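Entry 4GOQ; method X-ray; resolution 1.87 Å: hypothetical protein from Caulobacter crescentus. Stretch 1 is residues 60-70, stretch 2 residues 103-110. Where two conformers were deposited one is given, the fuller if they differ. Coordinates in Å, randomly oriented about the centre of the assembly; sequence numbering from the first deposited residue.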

ATOM      1  N   GLY A  60       5.691   4.326 -19.001  1.00 63.76           N
ATOM      2  CA  GLY A  60       5.740   3.070 -18.252  1.00 61.37           C
ATOM      3  C   GLY A  60       6.254   3.133 -16.823  1.00 60.67           C
ATOM      4  O   GLY A  60       6.249   2.109 -16.129  1.00 60.54           O
ATOM      5  N   GLU A  61       6.718   4.324 -16.366  1.00 52.50           N
ATOM      6  CA  GLU A  61       7.238   4.539 -15.006  1.00 48.98           C
ATOM      7  C   GLU A  61       6.118   4.336 -13.960  1.00 44.90           C
ATOM      8  O   GLU A  61       5.032   4.884 -14.123  1.00 44.01           O
ATOM      9  N   ARG A  62       6.403   3.576 -12.903  1.00 38.03           N
ATOM     10  CA  ARG A  62       5.447   3.288 -11.836  1.00 36.34           C
ATOM     11  C   ARG A  62       5.417   4.400 -10.803  1.00 35.39           C
ATOM     12  O   ARG A  62       6.467   4.904 -10.383  1.00 32.27           O
ATOM     13  N   PHE A  63       4.196   4.752 -10.364  1.00 31.32           N
ATOM     14  CA  PHE A  63       3.988   5.713  -9.297  1.00 28.92           C
ATOM     15  C   PHE A  63       2.766   5.279  -8.472  1.00 30.13           C
ATOM     16  O   PHE A  63       2.047   4.347  -8.854  1.00 30.36           O
ATOM     17  N   TRP A  64       2.601   5.885  -7.310  1.00 25.27           N
ATOM     18  CA  TRP A  64       1.469   5.556  -6.433  1.00 24.83           C
ATOM     19  C   TRP A  64       0.435   6.681  -6.419  1.00 30.18           C
ATOM     20  O   TRP A  64       0.773   7.850  -6.268  1.00 31.25           O
HETATM   21  N   MSE A  65      -0.819   6.317  -6.591  1.00 28.43           N
HETATM   22  CA  MSE A  65      -1.947   7.250  -6.600  0.50 26.97           C
HETATM   23  C   MSE A  65      -2.825   6.926  -5.398  1.00 29.66           C
HETATM   24  O   MSE A  65      -2.719   5.817  -4.871  1.00 27.11           O
ATOM     25  N   GLN A  66      -3.696   7.854  -4.981  1.00 27.46           N
ATOM     26  CA  GLN A  66      -4.665   7.612  -3.895  1.00 28.02           C
ATOM     27  C   GLN A  66      -6.018   7.446  -4.558  1.00 31.61           C
ATOM     28  O   GLN A  66      -6.548   8.410  -5.109  1.00 32.01           O
ATOM     29  N   PRO A  67      -6.522   6.198  -4.644  1.00 27.25           N
ATOM     30  CA  PRO A  67      -7.796   5.967  -5.361  1.00 26.76           C
ATOM     31  C   PRO A  67      -9.028   6.391  -4.563  1.00 28.93           C
ATOM     32  O   PRO A  67     -10.134   6.450  -5.100  1.00 28.70           O
ATOM     33  N   VAL A  68      -8.829   6.670  -3.279  1.00 24.91           N
ATOM     34  CA  VAL A  68      -9.864   7.111  -2.337  1.00 25.35           C
ATOM     35  C   VAL A  68      -9.139   7.947  -1.272  1.00 28.30           C
ATOM     36  O   VAL A  68      -8.001   7.625  -0.914  1.00 27.38           O
ATOM     37  N   ARG A  69      -9.768   9.056  -0.848  1.00 24.76           N
ATOM     38  CA  ARG A  69      -9.227   9.908   0.201  1.00 25.22           C
ATOM     39  C   ARG A  69     -10.285  10.099   1.234  1.00 29.56           C
ATOM     40  O   ARG A  69     -11.425  10.432   0.890  1.00 28.71           O
ATOM     41  N   SER A  70      -9.932   9.867   2.504  1.00 26.26           N
ATOM     42  CA  SER A  70     -10.862  10.053   3.602  1.00 25.60           C
ATOM     43  C   SER A  70     -10.131  10.118   4.934  1.00 31.58           C
ATOM     44  O   SER A  70      -9.235   9.314   5.185  1.00 31.37           O
ATOM     45  N   PHE A 103       6.967   4.433   3.398  1.00 25.18           N
ATOM     46  CA  PHE A 103       8.199   3.680   3.050  1.00 24.49           C
ATOM     47  C   PHE A 103       8.257   3.235   1.566  1.00 26.55           C
ATOM     48  O   PHE A 103       9.023   2.331   1.208  1.00 25.44           O
ATOM     49  N   LEU A 104       7.471   3.882   0.705  1.00 23.12           N
ATOM     50  CA  LEU A 104       7.480   3.544  -0.726  1.00 22.99           C
ATOM     51  C   LEU A 104       8.647   4.232  -1.399  1.00 26.87           C
ATOM     52  O   LEU A 104       8.877   5.413  -1.140  1.00 28.05           O
ATOM     53  N   THR A 105       9.364   3.530  -2.286  1.00 23.23           N
ATOM     54  CA  THR A 105      10.524   4.166  -2.963  1.00 24.40           C
ATOM     55  C   THR A 105      10.123   4.858  -4.264  1.00 31.23           C
ATOM     56  O   THR A 105      10.827   5.763  -4.701  1.00 32.15           O
ATOM     57  N   GLU A 106       9.022   4.412  -4.899  1.00 28.54           N
ATOM     58  CA  GLU A 106       8.523   4.992  -6.153  1.00 28.49           C
ATOM     59  C   GLU A 106       7.832   6.327  -5.865  1.00 30.34           C
ATOM     60  O   GLU A 106       7.364   6.525  -4.744  1.00 29.40           O
ATOM     61  N   PRO A 107       7.678   7.221  -6.867  1.00 29.51           N
ATOM     62  CA  PRO A 107       6.982   8.491  -6.616  1.00 29.47           C
ATOM     63  C   PRO A 107       5.536   8.289  -6.195  1.00 32.38           C
ATOM     64  O   PRO A 107       4.868   7.330  -6.595  1.00 29.83           O
ATOM     65  N   VAL A 108       5.057   9.212  -5.383  1.00 29.96           N
ATOM     66  CA  VAL A 108       3.725   9.157  -4.826  1.00 31.36           C
ATOM     67  C   VAL A 108       2.937  10.434  -5.227  1.00 37.79           C
ATOM     68  O   VAL A 108       3.503  11.515  -5.271  1.00 36.33           O
ATOM     69  N   GLU A 109       1.643  10.274  -5.506  1.00 38.21           N
ATOM     70  CA  GLU A 109       0.705  11.360  -5.802  1.00 40.20           C
ATOM     71  C   GLU A 109       0.165  11.838  -4.429  1.00 42.58           C
ATOM     72  O   GLU A 109      -0.404  11.035  -3.661  1.00 42.00           O
ATOM     73  N   SER A 110       0.420  13.107  -4.087  1.00 39.87           N
ATOM     74  CA  SER A 110      -0.038  13.732  -2.826  1.00 40.67           C
ATOM     75  C   SER A 110      -1.560  13.888  -2.759  1.00 48.29           C
ATOM     76  O   SER A 110      -2.189  13.996  -3.831  1.00 54.85           O
ATOM     77  OXT SER A 110      -2.103  13.970  -1.632  1.00 54.21           O
TER

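What fixes the two stretches side by side before any side chain is considered? A single bridge pairs W64 with V108: W64 N donates to P107 O at 2.8 Å, and E109 N donates to W64 O at 2.7 Å. This sets the register, with the CA atoms of W64 and V108 4.5 Å apart. Because most side chains of stretch 1 leave the backbone sideways to stretch 2, their torsions decide what they reach. From the other side L104, E106 and E109 point their CA-to-CB bonds toward stretch 1, whereas that of V108 points away.

How is the W64 indole held? Its chi1 is m (-63°) and its chi2 is 88°, which sets one ring face against L104 and the ring edge against E106. The indole nitrogen is a donor in an otherwise largely apolar ring, and it finds an acceptor at the ring edge: W64 NE1 donates to E106 OE1 at 2.8 Å, with a nearly straight angle of 170°. E106 reaches that position by combining m at chi1 with p at chi2, a bent course that brings its carboxylate round to the indole; its OE2 is hydrogen-bonded elsewhere in the structure. Over one face of the indole lies L104, whose m, t rotamer places CD1 3.8 Å from the centroid of the W64 five-membered ring and only 10° off its normal, a CH-pi contact. V108, t at chi1, still contributes a methyl: its CG2 lies 4.0 Å from W64 CB. W64 is buried and has the largest area covered by the other stretch.

What do the neighbours of W64 do? F63, p at chi1 with chi2 at -90°, packs its CB 4.2 Å from P107 CB, while its ring edge faces E109, with F63 CE2 4.0 Å from E109 OE2. P107, its ring in the C-gamma exo pucker, also meets E61, whose extended t, t side chain brings OE2 to 3.7 Å from P107 CG. M65, a selenomethionine, has chi1 p and then t, t; its CB lies 3.5 Å from E109 OE1, but the end of the chain leads away.

How is the C-terminal end of stretch 2 secured? E109 extends as t, t and its OE1 accepts a hydrogen bond from the backbone Q66 N at 3.1 Å. Q66 answers with its own side chain: m at chi1 and t at chi2 bring the end of the side chain nearer to stretch 2, where Q66 NE2 donates to E109 O at 3.1 Å. Farther along, the CA-to-CB bond of R69 points toward stretch 2, and its m, t, t chain spans the gap to the terminal carboxylate of S110. There R69 NH1 donates to S110 OXT at 2.8 Å within a salt bridge, and R69 NH2 donates to S110 O at 2.7 Å, so both carboxylate oxygens are engaged. A longer salt bridge, R69 NH2 to E109 OE1 at 3.7 Å, adds to this charged cluster.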

ATOM      1  CB  GLU A  61       7.825   5.957 -14.885  1.00 50.86           C
ATOM      2  CG  GLU A  61       8.569   6.234 -13.581  1.00 63.25           C
ATOM      3  CD  GLU A  61       8.729   7.697 -13.197  1.00 87.73           C
ATOM      4  OE1 GLU A  61       8.215   8.574 -13.928  1.00 83.84           O
ATOM      5  OE2 GLU A  61       9.354   7.967 -12.146  1.00 81.75           O
ATOM      6  CB  ARG A  62       5.779   1.945 -11.152  1.00 35.84           C
ATOM      7  CG  ARG A  62       4.961   1.632  -9.882  1.00 52.22           C
ATOM      8  CD  ARG A  62       3.563   1.077 -10.136  1.00 63.63           C
ATOM      9  NE  ARG A  62       3.610  -0.313 -10.600  1.00 72.38           N
ATOM     10  CZ  ARG A  62       2.908  -0.790 -11.621  1.00 81.88           C
ATOM     11  NH1 ARG A  62       2.062  -0.009 -12.276  1.00 67.80           N
ATOM     12  NH2 ARG A  62       3.017  -2.065 -11.969  1.00 68.19           N
ATOM     13  CB  PHE A  63       3.876   7.149  -9.831  1.00 31.55           C
ATOM     14  CG  PHE A  63       2.571   7.540 -10.507  1.00 34.18           C
ATOM     15  CD1 PHE A  63       2.399   7.372 -11.879  1.00 38.51           C
ATOM     16  CD2 PHE A  63       1.553   8.151  -9.786  1.00 34.42           C
ATOM     17  CE1 PHE A  63       1.203   7.760 -12.503  1.00 39.12           C
ATOM     18  CE2 PHE A  63       0.356   8.519 -10.406  1.00 37.87           C
ATOM     19  CZ  PHE A  63       0.205   8.356 -11.768  1.00 37.21           C
ATOM     20  CB  TRP A  64       1.960   5.254  -5.010  1.00 22.90           C
ATOM     21  CG  TRP A  64       2.862   4.050  -4.963  1.00 23.73           C
ATOM     22  CD1 TRP A  64       4.215   4.024  -5.135  1.00 26.56           C
ATOM     23  CD2 TRP A  64       2.442   2.684  -4.837  1.00 24.08           C
ATOM     24  NE1 TRP A  64       4.678   2.718  -5.067  1.00 25.93           N
ATOM     25  CE2 TRP A  64       3.604   1.879  -4.874  1.00 27.56           C
ATOM     26  CE3 TRP A  64       1.194   2.067  -4.625  1.00 25.40           C
ATOM     27  CZ2 TRP A  64       3.542   0.479  -4.809  1.00 27.22           C
ATOM     28  CZ3 TRP A  64       1.136   0.685  -4.536  1.00 27.28           C
ATOM     29  CH2 TRP A  64       2.300  -0.093  -4.581  1.00 27.64           C
HETATM   30  CB  MSE A  65      -2.741   7.180  -7.943  0.50 28.69           C
HETATM   31  CG  MSE A  65      -3.400   5.815  -8.251  0.50 34.12           C
HETATM   32 SE   MSE A  65      -4.407   5.716  -9.971  0.38 41.80          SE
HETATM   33  CE  MSE A  65      -5.574   4.266  -9.551  0.50 38.69           C
ATOM     34  CB  GLN A  66      -4.658   8.718  -2.831  1.00 29.66           C
ATOM     35  CG  GLN A  66      -3.320   8.762  -2.094  1.00 29.74           C
ATOM     36  CD  GLN A  66      -3.288   9.873  -1.094  1.00 38.39           C
ATOM     37  OE1 GLN A  66      -4.117   9.935  -0.193  1.00 31.14           O
ATOM     38  NE2 GLN A  66      -2.336  10.785  -1.238  1.00 33.86           N
ATOM     39  CB  PRO A  67      -7.794   4.458  -5.585  1.00 27.08           C
ATOM     40  CG  PRO A  67      -7.024   3.908  -4.418  1.00 31.36           C
ATOM     41  CD  PRO A  67      -5.972   4.939  -4.081  1.00 27.19           C
ATOM     42  CB  VAL A  68     -10.692   5.931  -1.735  1.00 28.78           C
ATOM     43  CG1 VAL A  68      -9.781   4.894  -1.087  1.00 29.39           C
ATOM     44  CG2 VAL A  68     -11.767   6.424  -0.739  1.00 28.20           C
ATOM     45  CB  ARG A  69      -8.780  11.278  -0.321  1.00 24.43           C
ATOM     46  CG  ARG A  69      -7.674  11.220  -1.351  1.00 31.49           C
ATOM     47  CD  ARG A  69      -7.489  12.610  -1.935  1.00 34.38           C
ATOM     48  NE  ARG A  69      -6.574  12.527  -3.066  1.00 42.15           N
ATOM     49  CZ  ARG A  69      -5.306  12.904  -3.032  1.00 53.72           C
ATOM     50  NH1 ARG A  69      -4.802  13.469  -1.941  1.00 38.72           N
ATOM     51  NH2 ARG A  69      -4.541  12.763  -4.104  1.00 43.76           N
ATOM     52  CB  SER A  70     -11.889   8.917   3.625  1.00 25.53           C
ATOM     53  OG  SER A  70     -12.872   9.146   4.624  1.00 27.43           O
ATOM     54  CB  PHE A 103       8.374   2.450   3.983  1.00 25.81           C
ATOM     55  CG  PHE A 103       8.503   2.874   5.430  1.00 27.84           C
ATOM     56  CD1 PHE A 103       9.718   3.328   5.936  1.00 30.09           C
ATOM     57  CD2 PHE A 103       7.392   2.883   6.273  1.00 29.15           C
ATOM     58  CE1 PHE A 103       9.832   3.720   7.279  1.00 30.54           C
ATOM     59  CE2 PHE A 103       7.510   3.279   7.612  1.00 31.58           C
ATOM     60  CZ  PHE A 103       8.728   3.689   8.106  1.00 28.81           C
ATOM     61  CB  LEU A 104       6.149   3.968  -1.386  1.00 22.99           C
ATOM     62  CG  LEU A 104       4.895   3.245  -0.831  1.00 27.37           C
ATOM     63  CD1 LEU A 104       3.601   3.946  -1.272  1.00 27.80           C
ATOM     64  CD2 LEU A 104       4.919   1.755  -1.179  1.00 26.18           C
ATOM     65  CB  THR A 105      11.659   3.178  -3.219  1.00 31.58           C
ATOM     66  OG1 THR A 105      11.231   2.169  -4.137  1.00 30.42           O
ATOM     67  CG2 THR A 105      12.187   2.552  -1.943  1.00 31.50           C
ATOM     68  CB  GLU A 106       7.540   4.031  -6.863  1.00 29.95           C
ATOM     69  CG  GLU A 106       8.083   2.630  -7.157  1.00 31.71           C
ATOM     70  CD  GLU A 106       8.038   1.641  -6.008  1.00 40.97           C
ATOM     71  OE1 GLU A 106       7.416   1.949  -4.964  1.00 29.95           O
ATOM     72  OE2 GLU A 106       8.680   0.571  -6.131  1.00 29.39           O
ATOM     73  CB  PRO A 107       7.062   9.210  -7.966  1.00 31.93           C
ATOM     74  CG  PRO A 107       8.244   8.619  -8.651  1.00 35.94           C
ATOM     75  CD  PRO A 107       8.178   7.161  -8.256  1.00 31.27           C
ATOM     76  CB  VAL A 108       3.848   8.994  -3.280  1.00 35.57           C
ATOM     77  CG1 VAL A 108       2.530   9.243  -2.581  1.00 35.03           C
ATOM     78  CG2 VAL A 108       4.410   7.622  -2.892  1.00 34.86           C
ATOM     79  CB  GLU A 109      -0.399  10.810  -6.739  1.00 42.42           C
ATOM     80  CG  GLU A 109      -1.588  11.697  -7.047  1.00 56.56           C
ATOM     81  CD  GLU A 109      -2.730  10.877  -7.618  1.00 74.26           C
ATOM     82  OE1 GLU A 109      -3.578  10.397  -6.824  1.00 54.07           O
ATOM     83  OE2 GLU A 109      -2.696  10.601  -8.842  1.00 57.53           O
ATOM     84  CB  SER A 110       0.595  15.110  -2.644  1.00 45.06           C
ATOM     85  OG  SER A 110       0.248  15.997  -3.696  1.00 52.35           O
TER